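Local structure of beta-galacturonidase (Eisenbergiella tayi, 6NCX) at residues C[308-313]-C[331-336]; C[274-279]-C[508-513]. The protein probably hydrolyses beta-linked galacturonides as a member of glycoside hydrolase family 2, and binds galacturonate in the active site of its TIM barrel. All coordinates share one frame; numbering follows the deposited sequence.

Contact 1: C[308-313]-C[331-336]. With ADA (alpha-D-galactopyranuronic acid), chain I.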
# COMPACT_ATOMS: atom_id res chain seq x y z
N ILE C 308 12.13 -20.00 19.89
CA ILE C 308 11.01 -20.10 18.96
C ILE C 308 10.07 -21.20 19.44
O ILE C 308 10.49 -22.20 20.03
CB ILE C 308 11.44 -20.39 17.49
CG1 ILE C 308 12.22 -21.70 17.39
CG2 ILE C 308 12.28 -19.26 16.90
CD1 ILE C 308 11.40 -22.91 16.86
N ARG C 309 8.78 -21.01 19.19
CA ARG C 309 7.77 -22.04 19.44
C ARG C 309 7.15 -22.46 18.11
O ARG C 309 6.65 -21.62 17.37
CB ARG C 309 6.71 -21.52 20.42
CG ARG C 309 5.61 -22.52 20.66
CD ARG C 309 4.58 -22.05 21.68
NE ARG C 309 3.44 -22.95 21.60
CZ ARG C 309 2.18 -22.56 21.43
NH1 ARG C 309 1.87 -21.27 21.39
NH2 ARG C 309 1.23 -23.47 21.33
N THR C 310 7.19 -23.77 17.82
CA THR C 310 6.79 -24.32 16.52
C THR C 310 5.27 -24.48 16.44
O THR C 310 4.72 -25.59 16.46
CB THR C 310 7.46 -25.67 16.29
OG1 THR C 310 6.93 -26.61 17.23
CG2 THR C 310 8.98 -25.60 16.43
N VAL C 311 4.58 -23.36 16.32
CA VAL C 311 3.13 -23.40 16.19
C VAL C 311 2.77 -23.90 14.79
O VAL C 311 3.32 -23.42 13.78
CB VAL C 311 2.52 -22.02 16.50
CG1 VAL C 311 2.99 -21.55 17.88
CG2 VAL C 311 2.90 -20.98 15.44
N HIS C 312 1.91 -24.91 14.70
CA HIS C 312 1.43 -25.75 15.80
C HIS C 312 1.66 -27.20 15.41
O HIS C 312 0.70 -27.94 15.28
CB HIS C 312 -0.07 -25.55 16.09
CG HIS C 312 -0.43 -24.17 16.56
ND1 HIS C 312 -0.09 -23.69 17.81
CD2 HIS C 312 -1.13 -23.19 15.95
CE1 HIS C 312 -0.56 -22.47 17.95
NE2 HIS C 312 -1.20 -22.14 16.84
N TYR C 313 2.93 -27.58 15.19
CA TYR C 313 3.28 -28.86 14.58
C TYR C 313 4.80 -29.02 14.56
O TYR C 313 5.52 -28.02 14.70
CB TYR C 313 2.70 -28.95 13.16
CG TYR C 313 2.80 -27.64 12.39
CD1 TYR C 313 4.03 -27.20 11.86
CD2 TYR C 313 1.70 -26.83 12.21
CE1 TYR C 313 4.13 -25.99 11.16
CE2 TYR C 313 1.79 -25.62 11.53
CZ TYR C 313 3.01 -25.21 11.01
OH TYR C 313 3.08 -24.00 10.34
N TRP C 331 10.67 -24.72 21.76
CA TRP C 331 9.46 -25.45 22.15
C TRP C 331 8.92 -26.12 20.89
O TRP C 331 8.57 -25.43 19.91
CB TRP C 331 8.45 -24.48 22.77
CG TRP C 331 7.02 -24.97 22.99
CD1 TRP C 331 6.18 -25.53 22.06
CD2 TRP C 331 6.25 -24.83 24.19
NE1 TRP C 331 4.94 -25.79 22.63
CE2 TRP C 331 4.96 -25.37 23.94
CE3 TRP C 331 6.53 -24.32 25.47
CZ2 TRP C 331 3.95 -25.41 24.92
CZ3 TRP C 331 5.52 -24.36 26.45
CH2 TRP C 331 4.25 -24.90 26.16
N GLU C 332 8.88 -27.46 20.89
CA GLU C 332 8.33 -28.23 19.78
C GLU C 332 7.11 -28.99 20.27
O GLU C 332 7.14 -29.59 21.35
CB GLU C 332 9.35 -29.20 19.18
CG GLU C 332 8.71 -30.12 18.16
CD GLU C 332 9.64 -30.59 17.05
OE1 GLU C 332 9.76 -29.88 16.03
OE2 GLU C 332 10.22 -31.68 17.19
N GLU C 333 6.04 -28.96 19.48
CA GLU C 333 4.77 -29.53 19.90
C GLU C 333 4.17 -30.41 18.80
O GLU C 333 4.52 -30.30 17.61
CB GLU C 333 3.77 -28.42 20.32
CG GLU C 333 3.39 -27.38 19.26
CD GLU C 333 2.44 -26.30 19.83
OE1 GLU C 333 1.53 -25.86 19.09
OE2 GLU C 333 2.61 -25.90 21.01
N ASN C 334 3.27 -31.31 19.20
CA ASN C 334 2.58 -32.13 18.22
C ASN C 334 1.59 -31.26 17.43
O ASN C 334 1.36 -30.09 17.74
CB ASN C 334 1.93 -33.36 18.88
CG ASN C 334 0.65 -33.04 19.71
OD1 ASN C 334 0.41 -31.91 20.14
ND2 ASN C 334 -0.16 -34.08 19.93
N HIS C 335 1.06 -31.83 16.36
CA HIS C 335 0.21 -31.08 15.43
C HIS C 335 -1.22 -31.07 15.95
O HIS C 335 -1.92 -32.08 15.86
CB HIS C 335 0.24 -31.66 14.03
CG HIS C 335 -0.68 -30.96 13.09
ND1 HIS C 335 -1.27 -31.58 12.00
CD2 HIS C 335 -1.12 -29.68 13.08
CE1 HIS C 335 -2.04 -30.71 11.37
NE2 HIS C 335 -1.96 -29.55 12.00
N ALA C 336 -1.65 -29.92 16.46
CA ALA C 336 -3.02 -29.71 16.92
C ALA C 336 -3.18 -28.25 17.35
O ALA C 336 -2.30 -27.69 18.02
CB ALA C 336 -3.38 -30.65 18.09
C1 ADA I . -4.89 -18.95 19.50
C2 ADA I . -4.19 -19.99 18.60
C3 ADA I . -3.42 -19.45 17.45
C4 ADA I . -4.02 -18.24 16.82
C5 ADA I . -4.46 -17.21 17.87
C6 ADA I . -5.14 -15.97 17.28
O1 ADA I . -4.02 -18.43 20.48
O2 ADA I . -3.39 -20.81 19.40
O3 ADA I . -3.24 -20.45 16.48
O4 ADA I . -5.15 -18.59 16.06
O5 ADA I . -5.43 -17.81 18.77
O6B ADA I . -4.60 -15.29 16.36
O6A ADA I . -6.26 -15.64 17.74
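I308 and T310 bracket W331 in parallel strand fashion: I308 O accepts from W331 N at 3.1 Å, and T310 N donates to W331 O. Between them R309 holds CG anti to its N (chi1 177°) and runs out extended, which lays its methylenes over the indole, CG 3.7 Å from the centroid of the W331 five-membered ring. Its far end grips E333 side-on, NE and NH2 both reaching OE2, with NH2 to OE2 at 2.8 Å. W331 NE1 donates to the same OE2 from the anti side of the carboxylate, so three N-H groups hold one buried oxygen and fix the rotation of the acid. R309 also forms a salt bridge with E465 and, through NH2, a hydrogen bond with N377, both of which bind galacturonate. At T310 the chain bends in an inverse gamma turn, and OG1 takes a weak bond from E333 N. A cis peptide then introduces H312, whose ND1 donates to E333 OE1 at 3.0 Å, within the imidazole plane; the ring and carboxylate planes are 24° apart. The opposite nitrogen, NE2, is 2.7 Å from O3 of the sugar, so E333 is a second-shell residue orienting a first-shell histidine. H312 O accepts from A336 N. Y313 and H335 form an offset edge-to-face pair, tyrosine edge to histidine face, planes at 78°, while Y313 OH bonds H278 and H335 NE2 bonds Y132. The segments end neighbouring strands of a beta-alpha-beta unit, joined through helix 317-326, in a TIM barrel whose sugar-binding site sits on such loops.

Contact 2: C[274-279]-C[508-513]. With ADA (alpha-D-galactopyranuronic acid), chain I.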
# COMPACT_ATOMS: atom_id res chain seq x y z
N GLY C 274 10.71 -15.25 23.37
CA GLY C 274 10.41 -16.14 22.28
C GLY C 274 9.50 -15.57 21.22
O GLY C 274 8.85 -14.53 21.40
N PHE C 275 9.45 -16.28 20.10
CA PHE C 275 8.45 -16.04 19.06
C PHE C 275 7.73 -17.34 18.73
O PHE C 275 8.36 -18.39 18.57
CB PHE C 275 9.08 -15.46 17.80
CG PHE C 275 9.21 -13.96 17.81
CD1 PHE C 275 8.14 -13.15 17.44
CD2 PHE C 275 10.42 -13.35 18.14
CE1 PHE C 275 8.27 -11.77 17.43
CE2 PHE C 275 10.56 -11.98 18.13
CZ PHE C 275 9.48 -11.19 17.77
N CYS C 276 6.41 -17.28 18.65
CA CYS C 276 5.68 -18.27 17.88
C CYS C 276 5.98 -18.06 16.40
O CYS C 276 5.89 -16.93 15.90
CB CYS C 276 4.18 -18.15 18.12
SG CYS C 276 3.67 -18.37 19.83
N ARG C 277 6.32 -19.13 15.69
CA ARG C 277 6.58 -19.02 14.26
C ARG C 277 5.95 -20.19 13.54
O ARG C 277 6.24 -21.34 13.87
CB ARG C 277 8.08 -18.96 13.97
CG ARG C 277 8.40 -19.15 12.50
CD ARG C 277 9.91 -19.15 12.30
NE ARG C 277 10.26 -19.31 10.90
CZ ARG C 277 10.39 -20.48 10.30
NH1 ARG C 277 10.22 -21.59 10.97
NH2 ARG C 277 10.72 -20.54 9.02
N HIS C 278 5.08 -19.89 12.58
CA HIS C 278 4.56 -20.89 11.65
C HIS C 278 5.58 -21.16 10.55
O HIS C 278 6.44 -20.31 10.26
CB HIS C 278 3.26 -20.42 11.00
CG HIS C 278 2.03 -20.87 11.71
ND1 HIS C 278 1.59 -22.18 11.67
CD2 HIS C 278 1.12 -20.20 12.46
CE1 HIS C 278 0.48 -22.29 12.37
NE2 HIS C 278 0.16 -21.10 12.85
N GLU C 279 5.48 -22.33 9.92
CA GLU C 279 6.20 -22.61 8.67
C GLU C 279 5.33 -22.08 7.53
O GLU C 279 4.53 -22.81 6.95
CB GLU C 279 6.51 -24.09 8.50
CG GLU C 279 7.36 -24.72 9.59
CD GLU C 279 7.78 -26.15 9.27
OE1 GLU C 279 8.99 -26.47 9.43
OE2 GLU C 279 6.91 -26.98 8.89
N TYR C 508 6.37 -16.26 24.57
CA TYR C 508 6.44 -16.36 23.12
C TYR C 508 5.43 -15.36 22.57
O TYR C 508 4.24 -15.45 22.89
CB TYR C 508 6.13 -17.79 22.63
CG TYR C 508 7.22 -18.77 22.95
CD1 TYR C 508 7.17 -19.53 24.11
CD2 TYR C 508 8.32 -18.91 22.12
CE1 TYR C 508 8.17 -20.40 24.44
CE2 TYR C 508 9.35 -19.79 22.44
CZ TYR C 508 9.26 -20.52 23.60
OH TYR C 508 10.24 -21.39 23.94
N ILE C 509 5.90 -14.40 21.77
CA ILE C 509 4.99 -13.48 21.10
C ILE C 509 4.27 -14.23 19.98
O ILE C 509 4.88 -15.01 19.22
CB ILE C 509 5.76 -12.25 20.57
CG1 ILE C 509 6.19 -11.35 21.73
CG2 ILE C 509 4.91 -11.41 19.62
CD1 ILE C 509 7.04 -10.16 21.31
N TRP C 510 2.95 -14.07 19.92
CA TRP C 510 2.20 -14.45 18.73
C TRP C 510 2.03 -13.19 17.88
O TRP C 510 1.35 -12.24 18.29
CB TRP C 510 0.85 -15.07 19.07
CG TRP C 510 0.11 -15.49 17.82
CD1 TRP C 510 -0.60 -14.68 16.97
CD2 TRP C 510 0.02 -16.82 17.26
NE1 TRP C 510 -1.11 -15.41 15.93
CE2 TRP C 510 -0.76 -16.73 16.08
CE3 TRP C 510 0.51 -18.07 17.65
CZ2 TRP C 510 -1.05 -17.86 15.28
CZ3 TRP C 510 0.21 -19.19 16.85
CH2 TRP C 510 -0.55 -19.06 15.68
N GLN C 511 2.67 -13.17 16.71
CA GLN C 511 3.62 -14.19 16.26
C GLN C 511 4.69 -13.50 15.39
O GLN C 511 4.64 -12.28 15.17
CB GLN C 511 2.94 -15.30 15.45
CG GLN C 511 2.33 -14.81 14.15
CD GLN C 511 1.74 -15.91 13.31
OE1 GLN C 511 2.33 -16.97 13.14
NE2 GLN C 511 0.54 -15.66 12.76
N PHE C 512 5.64 -14.29 14.89
CA PHE C 512 6.76 -13.72 14.15
C PHE C 512 6.28 -13.02 12.88
O PHE C 512 6.55 -11.83 12.67
CB PHE C 512 7.78 -14.81 13.82
CG PHE C 512 8.82 -14.38 12.83
CD1 PHE C 512 8.85 -14.92 11.55
CD2 PHE C 512 9.73 -13.39 13.17
CE1 PHE C 512 9.79 -14.50 10.62
CE2 PHE C 512 10.67 -12.96 12.25
CZ PHE C 512 10.70 -13.52 10.96
N CYS C 513 5.55 -13.73 12.01
CA CYS C 513 5.15 -13.19 10.73
C CYS C 513 3.68 -13.48 10.48
O CYS C 513 3.08 -14.35 11.11
CB CYS C 513 5.99 -13.78 9.59
SG CYS C 513 5.78 -15.58 9.34
C1 ADA I . -4.89 -18.95 19.50
C2 ADA I . -4.19 -19.99 18.60
C3 ADA I . -3.42 -19.45 17.45
C4 ADA I . -4.02 -18.24 16.82
C5 ADA I . -4.46 -17.21 17.87
C6 ADA I . -5.14 -15.97 17.28
O1 ADA I . -4.02 -18.43 20.48
O2 ADA I . -3.39 -20.81 19.40
O3 ADA I . -3.24 -20.45 16.48
O4 ADA I . -5.15 -18.59 16.06
O5 ADA I . -5.43 -17.81 18.77
O6B ADA I . -4.60 -15.29 16.36
O6A ADA I . -6.26 -15.64 17.74
O HOH W 1 4.69 -17.09 12.10
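Parallel strands pair G274 with Y508 and F275 with I509, held by I509 N to G274 O and C276 N to I509 O (2.8 Å); F512 N to C276 O extends the bonding into the loops. Glycine suits position 274, since the Y508 ring lies against it (Y508 CD2 3.5 Å from G274 CA) and a beta carbon would clash there; Y508 OH goes on to S307 and Y371. F275 and I509 lie side by side, pointing the same way, and both pack on V548 of helix 544-553; F275 CD1 also meets F512 CB at 4.0 Å. This pairing of strands 268-276 and 504-509 closes the eight-stranded TIM barrel, first strand against last. The peptide between W510 and Q511 is cis, as is common after the last barrel strand in related glycosidases. C276 CB packs against W510 CE3 at 3.7 Å. With CG anti to N (chi1 -179°), the W510 indole projects into the pocket: galacturonate lies over one face, offset from its centre, with sugar C4 3.4 Å from W510 CZ2, and Q511 CB backs the other, while NE1 bonds N530. Were W510 an alanine, the sugar would probably lose its flat apolar platform and N530 its indole partner. H278, whose ND1 bonds Y313 OH, brings NE2 within 3.6 Å of W510 CH2. A water accepts from H278 N and donates to Q511 OE1, bridging the loops.

In the fold
Both contacts are buried in the core of one barrel and touch the same galacturonate, contact 1 between neighbouring strands 307-309 and 329-333, contact 2 across the seam between strands 268-276 and 504-509. Strands 268-276 and 307-309 are themselves neighbours, so R309 N bonds F275 O at 2.7 Å. Beyond the strand ends, the contacts meet again through the tyrosine-histidine bond and where the H312 ring lies beside that of W510, planes about 15° apart. Their chemistry differs: contact 1 is a polar network of arginine, glutamate and histidine, which meets a sugar hydroxyl, whereas contact 2 is mostly aromatic and aliphatic and offers the sugar a ring face.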